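Local atomic coordinates of P-granule scaffold (Caenorhabditis japonica, PDB entry 5W4A), a protein that probably acts as a scaffold for P granules, the nematode germ-cell RNA granules in which mRNA is repressed. Residues P20-Y25 against S42-V47; Y46-S51 against P206-I211; E152-F157 against E184-E189. One frame throughout, in Å; residues are numbered along the deposited sequence.

Contact 1 of 3, residues P20-Y25 against S42-V47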
# COMPACT_ATOMS: atom_id res chain seq x y z
N PRO C 20 -13.60 -14.77 7.45
CA PRO C 20 -14.86 -15.10 6.74
C PRO C 20 -15.97 -15.67 7.61
O PRO C 20 -17.14 -15.31 7.40
CB PRO C 20 -14.41 -16.10 5.68
CG PRO C 20 -13.13 -16.65 6.17
CD PRO C 20 -12.47 -15.54 6.89
N ASN C 21 -15.67 -16.56 8.57
CA ASN C 21 -16.77 -17.11 9.37
C ASN C 21 -17.33 -16.07 10.33
O ASN C 21 -18.52 -16.13 10.67
CB ASN C 21 -16.30 -18.37 10.11
CG ASN C 21 -17.45 -19.19 10.67
OD1 ASN C 21 -18.49 -19.36 10.01
ND2 ASN C 21 -17.25 -19.74 11.86
N LEU C 22 -16.51 -15.10 10.77
CA LEU C 22 -17.03 -14.02 11.60
C LEU C 22 -17.99 -13.15 10.80
O LEU C 22 -19.04 -12.74 11.30
CB LEU C 22 -15.87 -13.18 12.16
CG LEU C 22 -16.24 -11.95 12.99
CD1 LEU C 22 -16.93 -12.37 14.27
CD2 LEU C 22 -15.00 -11.14 13.33
N ALA C 23 -17.60 -12.81 9.57
CA ALA C 23 -18.48 -12.04 8.70
C ALA C 23 -19.81 -12.75 8.48
O ALA C 23 -20.88 -12.15 8.58
CB ALA C 23 -17.77 -11.78 7.38
N LEU C 24 -19.75 -14.03 8.14
CA LEU C 24 -20.96 -14.80 7.90
C LEU C 24 -21.81 -14.85 9.16
O LEU C 24 -23.04 -14.69 9.09
CB LEU C 24 -20.60 -16.21 7.45
CG LEU C 24 -21.80 -17.14 7.24
CD1 LEU C 24 -22.79 -16.58 6.20
CD2 LEU C 24 -21.33 -18.52 6.82
N TYR C 25 -21.18 -15.09 10.31
CA TYR C 25 -21.92 -15.11 11.57
C TYR C 25 -22.70 -13.81 11.76
O TYR C 25 -23.88 -13.82 12.10
CB TYR C 25 -20.97 -15.35 12.76
CG TYR C 25 -21.75 -15.42 14.05
CD1 TYR C 25 -22.22 -16.63 14.51
CD2 TYR C 25 -22.09 -14.27 14.75
CE1 TYR C 25 -22.98 -16.71 15.67
CE2 TYR C 25 -22.86 -14.33 15.89
CZ TYR C 25 -23.30 -15.56 16.34
OH TYR C 25 -24.07 -15.59 17.48
N SER C 42 -19.40 -14.65 21.48
CA SER C 42 -18.74 -13.58 22.22
C SER C 42 -17.72 -12.82 21.38
O SER C 42 -17.48 -11.64 21.63
CB SER C 42 -18.04 -14.14 23.46
OG SER C 42 -16.91 -14.91 23.09
N PHE C 43 -17.07 -13.49 20.43
CA PHE C 43 -16.14 -12.80 19.52
C PHE C 43 -16.89 -11.80 18.65
O PHE C 43 -16.53 -10.61 18.59
CB PHE C 43 -15.40 -13.88 18.71
CG PHE C 43 -14.35 -13.39 17.72
CD1 PHE C 43 -13.81 -12.11 17.74
CD2 PHE C 43 -13.89 -14.29 16.77
CE1 PHE C 43 -12.85 -11.73 16.78
CE2 PHE C 43 -12.94 -13.92 15.83
CZ PHE C 43 -12.42 -12.65 15.85
N ALA C 44 -18.00 -12.23 18.04
CA ALA C 44 -18.83 -11.32 17.26
C ALA C 44 -19.40 -10.20 18.11
O ALA C 44 -19.42 -9.03 17.69
CB ALA C 44 -19.95 -12.08 16.56
N ALA C 45 -19.88 -10.52 19.32
CA ALA C 45 -20.49 -9.49 20.14
C ALA C 45 -19.49 -8.39 20.48
O ALA C 45 -19.84 -7.21 20.49
CB ALA C 45 -21.08 -10.10 21.41
N TYR C 46 -18.25 -8.77 20.79
CA TYR C 46 -17.24 -7.79 21.12
C TYR C 46 -16.85 -6.95 19.91
O TYR C 46 -16.76 -5.73 19.99
CB TYR C 46 -16.02 -8.49 21.68
CG TYR C 46 -14.93 -7.57 22.14
CD1 TYR C 46 -15.09 -6.86 23.32
CD2 TYR C 46 -13.75 -7.43 21.44
CE1 TYR C 46 -14.10 -6.03 23.78
CE2 TYR C 46 -12.75 -6.59 21.89
CZ TYR C 46 -12.93 -5.89 23.07
OH TYR C 46 -11.96 -5.04 23.57
N VAL C 47 -16.58 -7.61 18.77
CA VAL C 47 -16.16 -6.88 17.57
C VAL C 47 -17.18 -5.82 17.15
O VAL C 47 -16.81 -4.70 16.74
CB VAL C 47 -15.90 -7.88 16.43
CG1 VAL C 47 -15.85 -7.16 15.09
CG2 VAL C 47 -14.60 -8.63 16.68

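Contact 2 of 3, residues Y46-S51 against P206-I211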
# COMPACT_ATOMS: atom_id res chain seq x y z
N TYR C 46 -18.25 -8.77 20.79
CA TYR C 46 -17.24 -7.79 21.12
C TYR C 46 -16.85 -6.95 19.91
O TYR C 46 -16.76 -5.73 19.99
CB TYR C 46 -16.02 -8.49 21.68
CG TYR C 46 -14.93 -7.57 22.14
CD1 TYR C 46 -15.09 -6.86 23.32
CD2 TYR C 46 -13.75 -7.43 21.44
CE1 TYR C 46 -14.10 -6.03 23.78
CE2 TYR C 46 -12.75 -6.59 21.89
CZ TYR C 46 -12.93 -5.89 23.07
OH TYR C 46 -11.96 -5.04 23.57
N VAL C 47 -16.58 -7.61 18.77
CA VAL C 47 -16.16 -6.88 17.57
C VAL C 47 -17.18 -5.82 17.15
O VAL C 47 -16.81 -4.70 16.74
CB VAL C 47 -15.90 -7.88 16.43
CG1 VAL C 47 -15.85 -7.16 15.09
CG2 VAL C 47 -14.60 -8.63 16.68
N PHE C 48 -18.47 -6.16 17.20
CA PHE C 48 -19.54 -5.32 16.70
C PHE C 48 -20.09 -4.37 17.76
O PHE C 48 -21.08 -3.68 17.50
CB PHE C 48 -20.65 -6.19 16.09
CG PHE C 48 -20.28 -6.69 14.72
CD1 PHE C 48 -19.57 -7.88 14.55
CD2 PHE C 48 -20.57 -5.93 13.60
CE1 PHE C 48 -19.18 -8.28 13.27
CE2 PHE C 48 -20.15 -6.33 12.34
CZ PHE C 48 -19.49 -7.51 12.17
N GLY C 49 -19.47 -4.35 18.94
CA GLY C 49 -19.82 -3.37 19.96
C GLY C 49 -21.05 -3.71 20.75
O GLY C 49 -21.59 -2.83 21.44
N ALA C 50 -21.53 -4.96 20.68
CA ALA C 50 -22.71 -5.39 21.42
C ALA C 50 -22.40 -5.77 22.86
O ALA C 50 -23.32 -5.83 23.68
CB ALA C 50 -23.36 -6.60 20.74
N SER C 51 -21.14 -6.05 23.15
CA SER C 51 -20.66 -6.42 24.46
C SER C 51 -19.26 -5.87 24.63
O SER C 51 -18.50 -5.77 23.67
CB SER C 51 -20.65 -7.93 24.66
OG SER C 51 -20.12 -8.26 25.94
N PRO C 206 -27.69 -2.30 8.42
CA PRO C 206 -27.78 -1.13 9.30
C PRO C 206 -27.80 -1.46 10.77
O PRO C 206 -27.30 -0.65 11.55
CB PRO C 206 -29.09 -0.45 8.87
CG PRO C 206 -29.43 -1.02 7.56
CD PRO C 206 -28.84 -2.40 7.51
N LYS C 207 -28.39 -2.60 11.20
CA LYS C 207 -28.38 -2.98 12.61
C LYS C 207 -26.97 -3.14 13.12
O LYS C 207 -26.67 -2.78 14.25
CB LYS C 207 -29.13 -4.30 12.85
CG LYS C 207 -30.58 -4.21 12.77
CD LYS C 207 -31.22 -5.60 12.85
CE LYS C 207 -32.66 -5.51 12.46
NZ LYS C 207 -33.31 -6.85 12.52
N LEU C 208 -26.11 -3.76 12.30
CA LEU C 208 -24.74 -3.97 12.71
C LEU C 208 -24.02 -2.63 12.81
O LEU C 208 -23.25 -2.40 13.73
CB LEU C 208 -23.99 -4.88 11.73
CG LEU C 208 -24.45 -6.34 11.58
CD1 LEU C 208 -23.63 -7.06 10.49
CD2 LEU C 208 -24.31 -7.04 12.87
N ALA C 209 -24.27 -1.73 11.85
CA ALA C 209 -23.65 -0.41 11.92
C ALA C 209 -24.07 0.32 13.19
O ALA C 209 -23.24 0.95 13.87
CB ALA C 209 -24.03 0.41 10.67
N ASP C 210 -25.35 0.21 13.55
CA ASP C 210 -25.87 0.90 14.73
C ASP C 210 -25.22 0.40 16.02
O ASP C 210 -24.87 1.21 16.89
CB ASP C 210 -27.39 0.74 14.77
CG ASP C 210 -28.02 1.41 15.98
OD1 ASP C 210 -27.72 2.60 16.22
OD2 ASP C 210 -28.83 0.75 16.66
N ILE C 211 -24.98 -0.91 16.14
CA ILE C 211 -24.31 -1.43 17.33
C ILE C 211 -22.89 -0.89 17.43
O ILE C 211 -22.44 -0.47 18.50
CB ILE C 211 -24.32 -2.98 17.32
CG1 ILE C 211 -25.73 -3.55 17.14
CG2 ILE C 211 -23.79 -3.49 18.63
CD1 ILE C 211 -25.73 -5.02 16.75

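Contact 3 of 3, residues E152-F157 against E184-E189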
# COMPACT_ATOMS: atom_id res chain seq x y z
N GLU C 152 6.35 -3.78 17.79
CA GLU C 152 5.54 -3.05 18.75
C GLU C 152 4.16 -2.79 18.14
O GLU C 152 3.99 -2.85 16.92
CB GLU C 152 6.20 -1.72 19.15
CG GLU C 152 7.58 -1.87 19.80
CD GLU C 152 7.56 -2.81 21.00
OE1 GLU C 152 6.51 -2.92 21.68
OE2 GLU C 152 8.60 -3.45 21.27
N ASN C 153 3.19 -2.46 18.99
CA ASN C 153 1.81 -2.29 18.52
C ASN C 153 1.68 -1.21 17.44
O ASN C 153 0.89 -1.36 16.51
CB ASN C 153 0.88 -1.94 19.67
CG ASN C 153 0.45 -3.15 20.46
OD1 ASN C 153 0.82 -4.28 20.16
ND2 ASN C 153 -0.37 -2.91 21.47
N TYR C 154 2.39 -0.09 17.57
CA TYR C 154 2.17 0.99 16.61
C TYR C 154 2.60 0.58 15.21
O TYR C 154 1.90 0.84 14.23
CB TYR C 154 2.89 2.26 17.07
CG TYR C 154 2.63 3.46 16.21
CD1 TYR C 154 3.51 3.81 15.19
CD2 TYR C 154 1.50 4.25 16.41
CE1 TYR C 154 3.26 4.90 14.38
CE2 TYR C 154 1.26 5.35 15.60
CZ TYR C 154 2.14 5.67 14.60
OH TYR C 154 1.93 6.77 13.81
N GLU C 155 3.74 -0.12 15.11
CA GLU C 155 4.20 -0.64 13.84
C GLU C 155 3.22 -1.68 13.31
O GLU C 155 2.88 -1.68 12.12
CB GLU C 155 5.60 -1.25 14.01
CG GLU C 155 6.16 -1.79 12.72
CD GLU C 155 7.49 -2.53 12.84
OE1 GLU C 155 7.96 -2.83 13.97
OE2 GLU C 155 8.05 -2.85 11.78
N LYS C 156 2.75 -2.56 14.19
CA LYS C 156 1.81 -3.58 13.76
C LYS C 156 0.54 -2.94 13.23
O LYS C 156 0.02 -3.36 12.18
CB LYS C 156 1.52 -4.53 14.93
CG LYS C 156 0.94 -5.84 14.52
CD LYS C 156 0.78 -6.83 15.71
CE LYS C 156 0.38 -8.24 15.19
NZ LYS C 156 0.16 -9.33 16.25
N PHE C 157 0.02 -1.92 13.92
CA PHE C 157 -1.14 -1.18 13.42
C PHE C 157 -0.85 -0.53 12.06
O PHE C 157 -1.69 -0.60 11.15
CB PHE C 157 -1.56 -0.11 14.43
CG PHE C 157 -2.68 0.74 13.94
CD1 PHE C 157 -3.96 0.21 13.85
CD2 PHE C 157 -2.46 2.03 13.51
CE1 PHE C 157 -4.99 0.96 13.37
CE2 PHE C 157 -3.51 2.80 13.05
CZ PHE C 157 -4.77 2.25 12.97
N GLU C 184 -4.11 6.60 22.13
CA GLU C 184 -4.16 8.03 21.82
C GLU C 184 -3.45 8.37 20.51
O GLU C 184 -3.86 9.30 19.81
CB GLU C 184 -3.58 8.84 22.99
CG GLU C 184 -2.09 8.60 23.23
CD GLU C 184 -1.56 9.31 24.47
OE1 GLU C 184 -2.36 9.91 25.22
OE2 GLU C 184 -0.32 9.27 24.68
N ASP C 185 -2.41 7.61 20.14
CA ASP C 185 -1.67 7.88 18.91
C ASP C 185 -2.40 7.38 17.66
O ASP C 185 -2.28 7.98 16.60
CB ASP C 185 -0.28 7.23 18.98
CG ASP C 185 0.55 7.77 20.15
OD1 ASP C 185 0.48 9.00 20.35
OD2 ASP C 185 1.21 6.97 20.84
N THR C 186 -3.18 6.30 17.77
CA THR C 186 -3.79 5.70 16.59
C THR C 186 -5.27 6.02 16.46
O THR C 186 -5.88 5.65 15.46
CB THR C 186 -3.63 4.18 16.63
OG1 THR C 186 -4.34 3.68 17.77
CG2 THR C 186 -2.15 3.74 16.69
N ALA C 187 -5.86 6.70 17.45
CA ALA C 187 -7.32 6.82 17.52
C ALA C 187 -7.93 7.47 16.27
O ALA C 187 -8.97 7.01 15.77
CB ALA C 187 -7.71 7.60 18.77
N ASP C 188 -7.32 8.54 15.76
CA ASP C 188 -7.91 9.21 14.61
C ASP C 188 -7.89 8.30 13.37
O ASP C 188 -8.84 8.30 12.58
CB ASP C 188 -7.18 10.52 14.34
CG ASP C 188 -7.51 11.59 15.38
OD1 ASP C 188 -8.33 11.32 16.28
OD2 ASP C 188 -6.93 12.69 15.29
N GLU C 189 -6.84 7.51 13.21
CA GLU C 189 -6.77 6.58 12.09
C GLU C 189 -7.75 5.43 12.26
O GLU C 189 -8.37 4.99 11.29
CB GLU C 189 -5.35 6.06 11.93
CG GLU C 189 -4.39 7.16 11.46
CD GLU C 189 -2.93 6.88 11.75
OE1 GLU C 189 -2.50 5.70 11.72
OE2 GLU C 189 -2.18 7.86 12.04
O HOH W 1 -0.47 7.99 14.14

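Contact 1 of 3, residues P20-Y25 against S42-V47
Leu22 carries most of this helix-on-helix contact by sending its two methyls to different partners. Its CB points toward helix 42-47, and chi1 of 177° sets CG anti to the backbone N; from there the two methyls part. CD2 makes a CH-pi contact with Phe43, standing over one face of the ring at 4.2 Å from the centroid and displaced toward the rim, where CZ is 3.9 Å away. The two side chains cross at about a right angle.

Leu22 also makes purely aliphatic contacts. Its CD1 settles against the backbone of the opposing helix, 3.7 Å from Ala44 CA, an approach that the short alanine side chain permits. More loosely, Leu22 CD2 also meets Val47 CG2 at 4.2 Å. The pairing illustrates two short helices packed steeply across one another: the axes of the segments cross at -77° and come within 10.2 Å. Helix 169-179 lines the same core through Phe170 and Val174, which touch Leu22, while Ile63 of helix 57-64 reaches both Leu22 and Phe43.

Tyr25, one turn on from Leu22, brings the flank of its ring obliquely to the methyl of Ala44, with CD2 3.6 Å from CB. No hydrogen bond joins the segments. The phenol OH is instead bonded to the backbone N of Asn41, just ahead of helix 42-47, which ties the far end of the tyrosine to the start of the helix its ring packs on.

Contact 2 of 3, residues Y46-S51 against P206-I211
The Phe48 ring presents its CD2-CE2 side to Leu208 and meets it at an oblique tilt, with CD2 4.0 Å from the CD2 methyl of the leucine. Leu208 CD1 and CB come up to the same side, so the leucine straddles two adjoining ring carbons. Phe170 and Phe197, from helices 169-179 and 187-201, also touch the phenylalanine. A second flat group is the peptide between Gly49 and Ala50: Ile211 CG2 lies over its face, 3.5 Å from Gly49 C and 3.4 Å from Ala50 N.

That methyl is the centre of the contact. In Ile211, CG1 is anti to the carbonyl carbon (chi1 -54°), which leaves CG2 anti to the backbone N and directed into the turn. The fit is tight: CG2 is only 2.9 Å from Phe48 O, a short approach for a methyl and a carbonyl oxygen. CG2 also meets the methyl of Ala50, 3.8 Å from CB.

The receiving surface is a Schellman motif that ends helix 42-47. Gly49 N is bonded to Tyr46 O at 3.2 Å, and Ala50 N probably bonds to Ala45 O, closing the last turn. Gly49 takes up a positive phi of 80°, which by itself favours glycine; the setting adds a second reason, because a CB on this residue would run into Ile211 O. No hydrogen bond links the turn to helix 206-213. Beside the contact, Val34 of helix 30-35 touches Ile211 and Pro37 touches Ala50, while Lys207, on the same helix as Ile211, makes a salt bridge with Glu31.

Contact 3 of 3, residues E152-F157 against E184-E189
Tyr154 and Phe157 both hold CG anti to the backbone N (chi1 -175° and 176°), and their rings, about one helical turn apart, both reach Thr186. The threonine places OG1 between its own N and carbonyl carbon, and CG2 thereby falls anti to the carbonyl carbon, where it meets both rings: 3.7 Å from Tyr154 CD2 and 3.6 Å from Phe157 CD2. Thr186 CB completes the fit as a CH-pi contact over one face of Phe157, 4.2 Å from the centroid. OG1 is engaged elsewhere, with Leu181 O and Asp183 N, so the threonine is fixed by residues just before it while its carbon side faces the aromatics. The start of helix 153-160 is thereby packed against the approach to helix 187-201 and its first turn, beside the second subunit.

Glu189 approaches the rim of the Phe157 ring. Its CB lies at the edge in plane, and OE1 comes near the plane to within 3.3 Å of CE2, with carboxylate and ring only 25° apart. An alanine in place of Phe157 would probably open a gap under Thr186 CB and leave OE1 without its aromatic edge.

A water bridges the polar groups beside the rings. Tyr154 OH donates to it at 2.7 Å, in the plane of the phenol ring, and the water in turn donates hydrogen bonds to Glu189 OE2 at 2.7 Å and to Asp185 O at 3.1 Å. In the dimer OE1 also forms a salt bridge with Arg128 of the second subunit, a residue that packs on Tyr154 and Phe157 as well. The carboxylate is thus held through both oxygens, and its negative charge, set against the weakly positive rim of an aromatic ring, is likely to be balanced chiefly by that arginine across the subunit interface.

Overall arrangement
Contacts 1 and 2 are neighbours, with centres 10 Å apart, and share helix 42-47: contact 1 packs helix 20-28 on its side, and contact 2 sets helix 206-213 against the turn that ends it. Contact 3 is remote, 23 Å and 22 Å from them between centres, with nearest atoms about 12 Å away. Along the chain it follows contact 1 and falls between the two halves of contact 2, which joins early sequence to the C-terminal helix. Helix 169-179 borders all three, through Phe170 and Val174 near the first two and Thr176 near the third. The second subunit touches neither contact 1 nor contact 2, which hold the subunit's own helices together, whereas contact 3 also takes part in the dimer interface.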